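Local coordinates for putative type VI secretion protein (Escherichia coli, PDB 6SK0) that forms the trimeric spike at the tip of the type VI secretion system, which probably punctures target cells and carries a phospholipase effector, at residues Ala597-Ala600 / Thr604-Asp607; Asn615-Leu618 / Thr622-Gly625; Ile634-Val637 / Ala641-Ile644; Asn724-Leu729 / Tyr735-Gly740. All coordinates share one frame; numbering follows the deposited sequence.

Contact 1 (Ala597-Ala600 / Thr604-Asp607); sequences AATA and TQGD
Thr599 and Gln605 meet through their polar ends, but without a hydrogen bond. The hydroxyl OG1 of Thr599 stands over the face of the Gln605 carboxamide, 3.3 Å from OE1 and 3.4 Å from CD, so it lies well out of the amide plane and the angle suits neither the carbonyl oxygen nor the NH2 group. Gln605 reaches this place with CG anti to its backbone N (chi1 -157°) and an extended chain that lays the amide face toward the hydroxyl. Thr599 OG1 in turn makes a weak hydrogen bond to Ala595 O, one turn back in its own helix, which a threonine can do where its hydroxyl lies beside the backbone N. Next to this pair, Ala598 CB faces the returning chain at 4.2 Å from Thr604 O; a methyl suits this buried spot facing the loop, which it meets only at van der Waals range. Thr604 sends its side chain the other way, its OG1 hydrogen-bonded to Gln685 of the second subunit, while Asp607, the N-cap of the next helix, has OD2 weakly bonded to Cys610 N, and OD1 hydrogen-bonded to Ser650 OG. The contact is therefore the turn of a helix-loop-helix, where the end of helix 578-600 passes its chain to helix 608-618, beside strand 675-679 of the same chain and against strand 667-671 of the third subunit.

Contact 2 (Asn615-Leu618 / Thr622-Gly625); sequences NASL and TAPG
Ser617 O, in the last turn of helix 608-618, is the polar atom on which the returning chain converges. Ala623 N donates to it over 3.2 Å in a nearly straight bond (174° at the hydrogen), lying in the carbonyl plane on a lone pair. Thr622 N comes to 3.0 Å of the same Ser617 O. One residue earlier, Ala616 O has Thr622 OG1 2.8 Å away; the threonine hydroxyl is brought to this side by a first torsion of 59°, which sets OG1 between its own backbone N and carbonyl carbon. Next to these polar atoms Ala623 CB packs against both CB and OG of Ser617, each at 3.6 Å, while that hydroxyl is hydrogen-bonded to Arg613 O within the helix. Deeper in, Leu618 leaves the helix pointing away from the loop, yet its CD2 branch swings round to 3.7 Å from Gly625 CA. Glycine suits that place, since the leucine methyl lies where a side chain would start. Between Ala623 and Gly625, Pro624 centres an inverse gamma turn that bends the chain toward strand 626-629, and it packs on Asp632 of the second subunit. Carbonyls at a helix C-terminus lack N-H partners from a following turn, and here the loop supplies at least one, while small residues let it run close enough to do so.

Contact 3 (Ile634-Val637 / Ala641-Ile644); sequences IGMV and ALRI
Met636 and Leu642 face each other across two strand segments that are not sheet neighbours: their axes come no closer than 9.1 Å and run at 123°, too far apart for backbone pairing, so the side chains bridge the gap. Leucine CD2 does most of the touching. This branch lies 3.3 Å from Met636 O and 4.1 Å from Met636 CG, so the methyl rests on both the carbonyl and the start of the methionine chain as the two side chains slide past each other in opposite directions. Methionine then carries the contact farther. With CG anti to the backbone N (chi1 -164°) the chain runs out toward the other strand, and a bend at chi3, 87°, turns its CE to 3.7 Å from Ile644 CD1. That isoleucine leaves its backbone at an angle, yet the CG1 branch comes across to the methionine methyl. A long, unbranched, flexible thioether suits a gap of about 9 Å between the strand axes. Val637 and Arg643 point the other way. Arg643 reaches Gln611 and Asn615 of the second subunit with its NE and NH1, while Met636 packs on Ile634 of the third subunit and Ile644 on Leu642 of that same chain. Both segments pair in parallel with strands of the other two copies, as in an intertwined triple-stranded beta-helix. The buried apolar groups of Met636, Leu642 and Ile644 thus join those of the other copies, while the Arg643 guanidinium, pointing away, is bonded to amide side chains of a neighbouring subunit.

Contact 4 (Asn724-Leu729 / Tyr735-Gly740); sequences NQELIL and YIKLSG
Lys737 rises on the face of the hairpin that also carries Glu726 and Ile728. Its CB lies by Leu727 O. CG packs against Ile728 CG1 at 3.9 Å, side by side and pointing the same way. The outer part of the chain runs past one oxygen, Glu726 OE2: CD is 3.1 Å from it, CE 3.6 Å, and after a bend at chi3 (-52°) NZ ends 4.1 Å away, an attraction of opposite charges beyond salt-bridge range. The other glutamate oxygen, OE1, forms a long, weak ion pair with Lys718 of the third subunit. Beneath the face bearing Glu726, Ile728 and Lys737, strands 726-731 and 734-739 form an antiparallel beta hairpin; 742-746 is the next strand of this chain, and beyond 726-731 the sheet continues into the third subunit, consistent with the spike's trimeric beta-helix. The hydrogen-bonded pairs are Leu727 with Leu738 (Leu727 N to Leu738 O 2.8 Å, Leu738 N to Leu727 O 2.7 Å) and Leu729 with Ile736, all four bonds close to straight. These pairs turn their aliphatic groups to the buried face: Leu727 CB meets Leu738 CB at 4.0 Å, and Leu729 CD1 lies 4.2 Å from Ile736 CB. Leu729 and Ile736 also pack on the same residues of both other subunits, consistent with a position near the trimer axis. Gly740 takes a positive phi, readily adopted by glycine, as the chain leaves the strand.

How the contacts relate
The four contacts follow each other along the chain without interlocking, each closing before the next opens. Contacts 1 and 2 belong to a two-helix excursion: one lies at the turn between helix 578-600 and helix 608-618, the other where helix 608-618 leads into strand 626-629, and their centres are 25 Å apart. Contact 3 follows, 22 Å from contact 2 between centres, on strands 634-638 and 642-646, after the chain has returned to strands at 626-629. Contact 4 lies far off, 52 Å from contact 3 between centres and 35 Å from contact 1. All four touch the second subunit, consistent with an elongated spike whose three chains are built together from end to end.

Contact 1 (Ala597-Ala600 / Thr604-Asp607)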
loop_
_atom_site.group_PDB
_atom_site.type_symbol
_atom_site.label_atom_id
_atom_site.label_comp_id
_atom_site.label_asym_id
_atom_site.label_seq_id
_atom_site.Cartn_x
_atom_site.Cartn_y
_atom_site.Cartn_z
ATOM N N ALA A 597 -10.510 14.389 12.385
ATOM C CA ALA A 597 -11.399 13.418 13.016
ATOM C C ALA A 597 -10.653 12.552 14.025
ATOM O O ALA A 597 -11.175 12.253 15.102
ATOM C CB ALA A 597 -12.066 12.550 11.958
ATOM N N ALA A 598 -9.431 12.145 13.693
ATOM C CA ALA A 598 -8.631 11.346 14.611
ATOM C C ALA A 598 -8.311 12.125 15.874
ATOM O O ALA A 598 -8.330 11.567 16.975
ATOM C CB ALA A 598 -7.345 10.885 13.930
ATOM N N THR A 599 -8.001 13.412 15.728
ATOM C CA THR A 599 -7.776 14.251 16.897
ATOM C C THR A 599 -9.024 14.319 17.767
ATOM O O THR A 599 -8.945 14.170 18.988
ATOM C CB THR A 599 -7.339 15.649 16.461
ATOM O OG1 THR A 599 -5.981 15.601 16.017
ATOM C CG2 THR A 599 -7.449 16.630 17.611
ATOM N N ALA A 600 -10.188 14.513 17.148
ATOM C CA ALA A 600 -11.423 14.598 17.917
ATOM C C ALA A 600 -11.715 13.309 18.678
ATOM O O ALA A 600 -12.304 13.351 19.760
ATOM C CB ALA A 600 -12.589 14.943 16.996
ATOM N N THR A 604 -4.416 8.348 17.372
ATOM C CA THR A 604 -3.115 8.838 16.943
ATOM C C THR A 604 -3.248 9.481 15.569
ATOM O O THR A 604 -3.719 8.846 14.622
ATOM C CB THR A 604 -2.103 7.701 16.918
ATOM O OG1 THR A 604 -1.904 7.218 18.250
ATOM C CG2 THR A 604 -0.776 8.167 16.346
ATOM N N GLN A 605 -2.850 10.742 15.466
ATOM C CA GLN A 605 -2.978 11.473 14.220
ATOM C C GLN A 605 -1.982 10.955 13.187
ATOM O O GLN A 605 -0.896 10.476 13.514
ATOM C CB GLN A 605 -2.753 12.963 14.458
ATOM C CG GLN A 605 -3.363 13.871 13.420
ATOM C CD GLN A 605 -3.409 15.308 13.888
ATOM O OE1 GLN A 605 -2.844 15.648 14.926
ATOM N NE2 GLN A 605 -4.086 16.159 13.132
ATOM N N GLY A 606 -2.370 11.054 11.925
ATOM C CA GLY A 606 -1.462 10.729 10.854
ATOM C C GLY A 606 -0.423 11.813 10.627
ATOM O O GLY A 606 -0.447 12.877 11.240
ATOM N N ASP A 607 0.512 11.522 9.726
ATOM C CA ASP A 607 1.588 12.452 9.377
ATOM C C ASP A 607 1.134 13.295 8.189
ATOM O O ASP A 607 1.383 12.984 7.024
ATOM C CB ASP A 607 2.868 11.682 9.079
ATOM C CG ASP A 607 4.073 12.583 8.861
ATOM O OD1 ASP A 607 5.157 12.044 8.549
ATOM O OD2 ASP A 607 3.951 13.817 8.990
#

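Contact 2 (Asn615-Leu618 / Thr622-Gly625)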
loop_
_atom_site.group_PDB
_atom_site.type_symbol
_atom_site.label_atom_id
_atom_site.label_comp_id
_atom_site.label_asym_id
_atom_site.label_seq_id
_atom_site.Cartn_x
_atom_site.Cartn_y
_atom_site.Cartn_z
ATOM N N ASN A 615 2.673 16.808 -1.696
ATOM C CA ASN A 615 1.834 17.557 -2.622
ATOM C C ASN A 615 2.618 18.700 -3.245
ATOM O O ASN A 615 2.607 18.881 -4.465
ATOM C CB ASN A 615 0.592 18.084 -1.907
ATOM C CG ASN A 615 -0.640 17.266 -2.205
ATOM O OD1 ASN A 615 -0.608 16.046 -2.165
ATOM N ND2 ASN A 615 -1.733 17.937 -2.511
ATOM N N ALA A 616 3.323 19.470 -2.417
ATOM C CA ALA A 616 4.124 20.570 -2.944
ATOM C C ALA A 616 5.188 20.069 -3.917
ATOM O O ALA A 616 5.393 20.657 -4.981
ATOM C CB ALA A 616 4.765 21.349 -1.801
ATOM N N SER A 617 5.848 18.963 -3.580
ATOM C CA SER A 617 6.922 18.434 -4.412
ATOM C C SER A 617 6.396 17.929 -5.750
ATOM O O SER A 617 6.985 18.199 -6.798
ATOM C CB SER A 617 7.645 17.308 -3.678
ATOM O OG SER A 617 8.330 17.788 -2.545
ATOM N N LEU A 618 5.284 17.199 -5.731
ATOM C CA LEU A 618 4.806 16.522 -6.928
ATOM C C LEU A 618 3.998 17.439 -7.825
ATOM O O LEU A 618 3.970 17.225 -9.038
ATOM C CB LEU A 618 3.966 15.306 -6.551
ATOM C CG LEU A 618 4.671 14.161 -5.825
ATOM C CD1 LEU A 618 3.694 13.032 -5.590
ATOM C CD2 LEU A 618 5.887 13.677 -6.596
ATOM N N THR A 622 7.932 20.178 -8.867
ATOM C CA THR A 622 8.879 21.205 -8.456
ATOM C C THR A 622 10.062 20.621 -7.705
ATOM O O THR A 622 11.110 21.264 -7.623
ATOM C CB THR A 622 8.180 22.263 -7.604
ATOM O OG1 THR A 622 7.601 21.648 -6.450
ATOM C CG2 THR A 622 7.094 22.943 -8.405
ATOM N N ALA A 623 9.919 19.426 -7.156
ATOM C CA ALA A 623 11.013 18.650 -6.614
ATOM C C ALA A 623 11.115 17.334 -7.375
ATOM O O ALA A 623 10.128 16.877 -7.952
ATOM C CB ALA A 623 10.814 18.385 -5.116
ATOM N N PRO A 624 12.292 16.713 -7.425
ATOM C CA PRO A 624 12.428 15.468 -8.196
ATOM C C PRO A 624 11.696 14.301 -7.560
ATOM O O PRO A 624 12.296 13.401 -6.970
ATOM C CB PRO A 624 13.941 15.234 -8.226
ATOM C CG PRO A 624 14.461 16.015 -7.096
ATOM C CD PRO A 624 13.597 17.211 -6.974
ATOM N N GLY A 625 10.374 14.331 -7.668
ATOM C CA GLY A 625 9.541 13.225 -7.271
ATOM C C GLY A 625 9.136 12.381 -8.461
ATOM O O GLY A 625 9.621 12.539 -9.581
#

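Contact 3 (Ile634-Val637 / Ala641-Ile644)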
loop_
_atom_site.group_PDB
_atom_site.type_symbol
_atom_site.label_atom_id
_atom_site.label_comp_id
_atom_site.label_asym_id
_atom_site.label_seq_id
_atom_site.Cartn_x
_atom_site.Cartn_y
_atom_site.Cartn_z
ATOM N N ILE A 634 -4.711 2.191 -11.552
ATOM C CA ILE A 634 -3.315 1.795 -11.606
ATOM C C ILE A 634 -3.185 0.415 -10.992
ATOM O O ILE A 634 -3.650 0.177 -9.872
ATOM C CB ILE A 634 -2.407 2.807 -10.889
ATOM C CG1 ILE A 634 -2.512 4.178 -11.561
ATOM C CG2 ILE A 634 -0.983 2.304 -10.876
ATOM C CD1 ILE A 634 -1.633 5.241 -10.962
ATOM N N GLY A 635 -2.564 -0.489 -11.727
ATOM C CA GLY A 635 -2.245 -1.796 -11.212
ATOM C C GLY A 635 -0.755 -2.025 -11.141
ATOM O O GLY A 635 -0.044 -1.904 -12.140
ATOM N N MET A 636 -0.276 -2.343 -9.953
ATOM C CA MET A 636 1.120 -2.673 -9.702
ATOM C C MET A 636 1.138 -4.122 -9.247
ATOM O O MET A 636 0.727 -4.433 -8.127
ATOM C CB MET A 636 1.721 -1.741 -8.664
ATOM C CG MET A 636 3.216 -1.755 -8.624
ATOM S SD MET A 636 3.905 -0.269 -7.888
ATOM C CE MET A 636 3.901 -0.746 -6.172
ATOM N N VAL A 637 1.583 -5.014 -10.117
ATOM C CA VAL A 637 1.465 -6.438 -9.862
ATOM C C VAL A 637 2.778 -7.143 -10.144
ATOM O O VAL A 637 3.562 -6.743 -11.009
ATOM C CB VAL A 637 0.329 -7.081 -10.681
ATOM C CG1 VAL A 637 -1.008 -6.558 -10.210
ATOM C CG2 VAL A 637 0.529 -6.843 -12.171
ATOM N N ALA A 641 7.530 -10.449 -4.644
ATOM C CA ALA A 641 7.210 -9.486 -3.608
ATOM C C ALA A 641 7.114 -8.072 -4.166
ATOM O O ALA A 641 7.750 -7.718 -5.156
ATOM C CB ALA A 641 8.259 -9.533 -2.502
ATOM N N LEU A 642 6.304 -7.265 -3.514
ATOM C CA LEU A 642 6.235 -5.844 -3.786
ATOM C C LEU A 642 6.689 -5.108 -2.542
ATOM O O LEU A 642 6.436 -5.553 -1.422
ATOM C CB LEU A 642 4.825 -5.419 -4.180
ATOM C CG LEU A 642 4.442 -5.665 -5.638
ATOM C CD1 LEU A 642 4.193 -7.132 -5.894
ATOM C CD2 LEU A 642 3.208 -4.873 -6.009
ATOM N N ARG A 643 7.379 -3.998 -2.740
ATOM C CA ARG A 643 7.743 -3.137 -1.635
ATOM C C ARG A 643 7.364 -1.703 -1.954
ATOM O O ARG A 643 7.714 -1.177 -3.011
ATOM C CB ARG A 643 9.226 -3.206 -1.301
ATOM C CG ARG A 643 9.572 -2.245 -0.184
ATOM C CD ARG A 643 10.928 -2.472 0.371
ATOM N NE ARG A 643 11.275 -3.878 0.406
ATOM C CZ ARG A 643 12.521 -4.317 0.451
ATOM N NH1 ARG A 643 13.517 -3.452 0.472
ATOM N NH2 ARG A 643 12.766 -5.610 0.473
ATOM N N ILE A 644 6.646 -1.088 -1.030
ATOM C CA ILE A 644 6.373 0.333 -1.030
ATOM C C ILE A 644 7.008 0.869 0.240
ATOM O O ILE A 644 6.595 0.507 1.346
ATOM C CB ILE A 644 4.872 0.628 -1.082
ATOM C CG1 ILE A 644 4.310 0.226 -2.444
ATOM C CG2 ILE A 644 4.598 2.079 -0.811
ATOM C CD1 ILE A 644 3.700 -1.112 -2.460
#

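Contact 4 (Asn724-Leu729 / Tyr735-Gly740)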
loop_
_atom_site.group_PDB
_atom_site.type_symbol
_atom_site.label_atom_id
_atom_site.label_comp_id
_atom_site.label_asym_id
_atom_site.label_seq_id
_atom_site.Cartn_x
_atom_site.Cartn_y
_atom_site.Cartn_z
ATOM N N ASN A 724 -4.418 -9.344 39.629
ATOM C CA ASN A 724 -3.333 -9.648 40.542
ATOM C C ASN A 724 -3.503 -8.903 41.859
ATOM O O ASN A 724 -3.282 -9.467 42.932
ATOM C CB ASN A 724 -2.003 -9.297 39.889
ATOM C CG ASN A 724 -0.841 -9.478 40.818
ATOM O OD1 ASN A 724 -0.400 -10.593 41.066
ATOM N ND2 ASN A 724 -0.341 -8.378 41.350
ATOM N N GLN A 725 -3.913 -7.647 41.793
ATOM C CA GLN A 725 -4.013 -6.808 42.973
ATOM C C GLN A 725 -5.429 -6.677 43.490
ATOM O O GLN A 725 -5.652 -6.767 44.697
ATOM C CB GLN A 725 -3.468 -5.415 42.669
ATOM C CG GLN A 725 -1.991 -5.391 42.395
ATOM C CD GLN A 725 -1.484 -3.996 42.160
ATOM O OE1 GLN A 725 -0.412 -3.627 42.629
ATOM N NE2 GLN A 725 -2.255 -3.204 41.432
ATOM N N GLU A 726 -6.392 -6.471 42.604
ATOM C CA GLU A 726 -7.724 -6.093 43.037
ATOM C C GLU A 726 -8.672 -6.241 41.862
ATOM O O GLU A 726 -8.426 -5.685 40.791
ATOM C CB GLU A 726 -7.707 -4.656 43.565
ATOM C CG GLU A 726 -9.024 -4.083 43.990
ATOM C CD GLU A 726 -8.856 -2.798 44.789
ATOM O OE1 GLU A 726 -8.446 -1.771 44.202
ATOM O OE2 GLU A 726 -9.125 -2.804 46.008
ATOM N N LEU A 727 -9.740 -6.991 42.058
ATOM C CA LEU A 727 -10.798 -7.119 41.074
ATOM C C LEU A 727 -12.020 -6.387 41.602
ATOM O O LEU A 727 -12.544 -6.732 42.663
ATOM C CB LEU A 727 -11.105 -8.585 40.790
ATOM C CG LEU A 727 -11.834 -8.902 39.485
ATOM C CD1 LEU A 727 -11.561 -10.331 39.061
ATOM C CD2 LEU A 727 -13.310 -8.680 39.626
ATOM N N ILE A 728 -12.476 -5.386 40.863
ATOM C CA ILE A 728 -13.598 -4.555 41.272
ATOM C C ILE A 728 -14.665 -4.590 40.193
ATOM O O ILE A 728 -14.388 -4.301 39.025
ATOM C CB ILE A 728 -13.162 -3.108 41.548
ATOM C CG1 ILE A 728 -12.117 -3.073 42.655
ATOM C CG2 ILE A 728 -14.356 -2.264 41.919
ATOM C CD1 ILE A 728 -11.631 -1.698 42.982
ATOM N N LEU A 729 -15.879 -4.931 40.586
ATOM C CA LEU A 729 -17.064 -4.738 39.770
ATOM C C LEU A 729 -17.904 -3.670 40.438
ATOM O O LEU A 729 -18.254 -3.806 41.608
ATOM C CB LEU A 729 -17.863 -6.025 39.629
ATOM C CG LEU A 729 -17.069 -7.306 39.472
ATOM C CD1 LEU A 729 -18.020 -8.442 39.678
ATOM C CD2 LEU A 729 -16.429 -7.378 38.107
ATOM N N TYR A 735 -20.765 -2.362 44.638
ATOM C CA TYR A 735 -19.511 -2.891 44.144
ATOM C C TYR A 735 -19.249 -4.263 44.736
ATOM O O TYR A 735 -19.728 -4.599 45.821
ATOM C CB TYR A 735 -18.336 -1.958 44.445
ATOM C CG TYR A 735 -18.017 -1.863 45.904
ATOM C CD1 TYR A 735 -18.635 -0.920 46.700
ATOM C CD2 TYR A 735 -17.108 -2.726 46.495
ATOM C CE1 TYR A 735 -18.356 -0.831 48.036
ATOM C CE2 TYR A 735 -16.826 -2.646 47.831
ATOM C CZ TYR A 735 -17.453 -1.695 48.597
ATOM O OH TYR A 735 -17.176 -1.607 49.933
ATOM N N ILE A 736 -18.479 -5.048 44.002
ATOM C CA ILE A 736 -17.891 -6.280 44.491
ATOM C C ILE A 736 -16.392 -6.152 44.309
ATOM O O ILE A 736 -15.917 -5.912 43.194
ATOM C CB ILE A 736 -18.432 -7.512 43.757
ATOM C CG1 ILE A 736 -19.936 -7.631 43.977
ATOM C CG2 ILE A 736 -17.715 -8.748 44.226
ATOM C CD1 ILE A 736 -20.556 -8.758 43.248
ATOM N N LYS A 737 -15.651 -6.284 45.396
ATOM C CA LYS A 737 -14.207 -6.159 45.361
ATOM C C LYS A 737 -13.569 -7.447 45.851
ATOM O O LYS A 737 -13.901 -7.942 46.931
ATOM C CB LYS A 737 -13.732 -4.977 46.191
ATOM C CG LYS A 737 -12.238 -4.814 46.182
ATOM C CD LYS A 737 -11.795 -3.786 47.185
ATOM C CE LYS A 737 -12.554 -2.493 47.012
ATOM N NZ LYS A 737 -12.407 -1.610 48.200
ATOM N N LEU A 738 -12.676 -7.988 45.045
ATOM C CA LEU A 738 -11.816 -9.096 45.422
ATOM C C LEU A 738 -10.417 -8.522 45.564
ATOM O O LEU A 738 -9.814 -8.101 44.573
ATOM C CB LEU A 738 -11.853 -10.204 44.377
ATOM C CG LEU A 738 -13.015 -11.186 44.356
ATOM C CD1 LEU A 738 -14.288 -10.504 43.947
ATOM C CD2 LEU A 738 -12.707 -12.341 43.417
ATOM N N SER A 739 -9.919 -8.467 46.792
ATOM C CA SER A 739 -8.597 -7.918 47.053
ATOM C C SER A 739 -8.105 -8.456 48.383
ATOM O O SER A 739 -8.893 -8.839 49.248
ATOM C CB SER A 739 -8.601 -6.389 47.061
ATOM O OG SER A 739 -9.387 -5.887 48.118
ATOM N N GLY A 740 -6.794 -8.443 48.544
ATOM C CA GLY A 740 -6.199 -9.164 49.648
ATOM C C GLY A 740 -6.548 -10.616 49.451
ATOM O O GLY A 740 -6.303 -11.197 48.390
#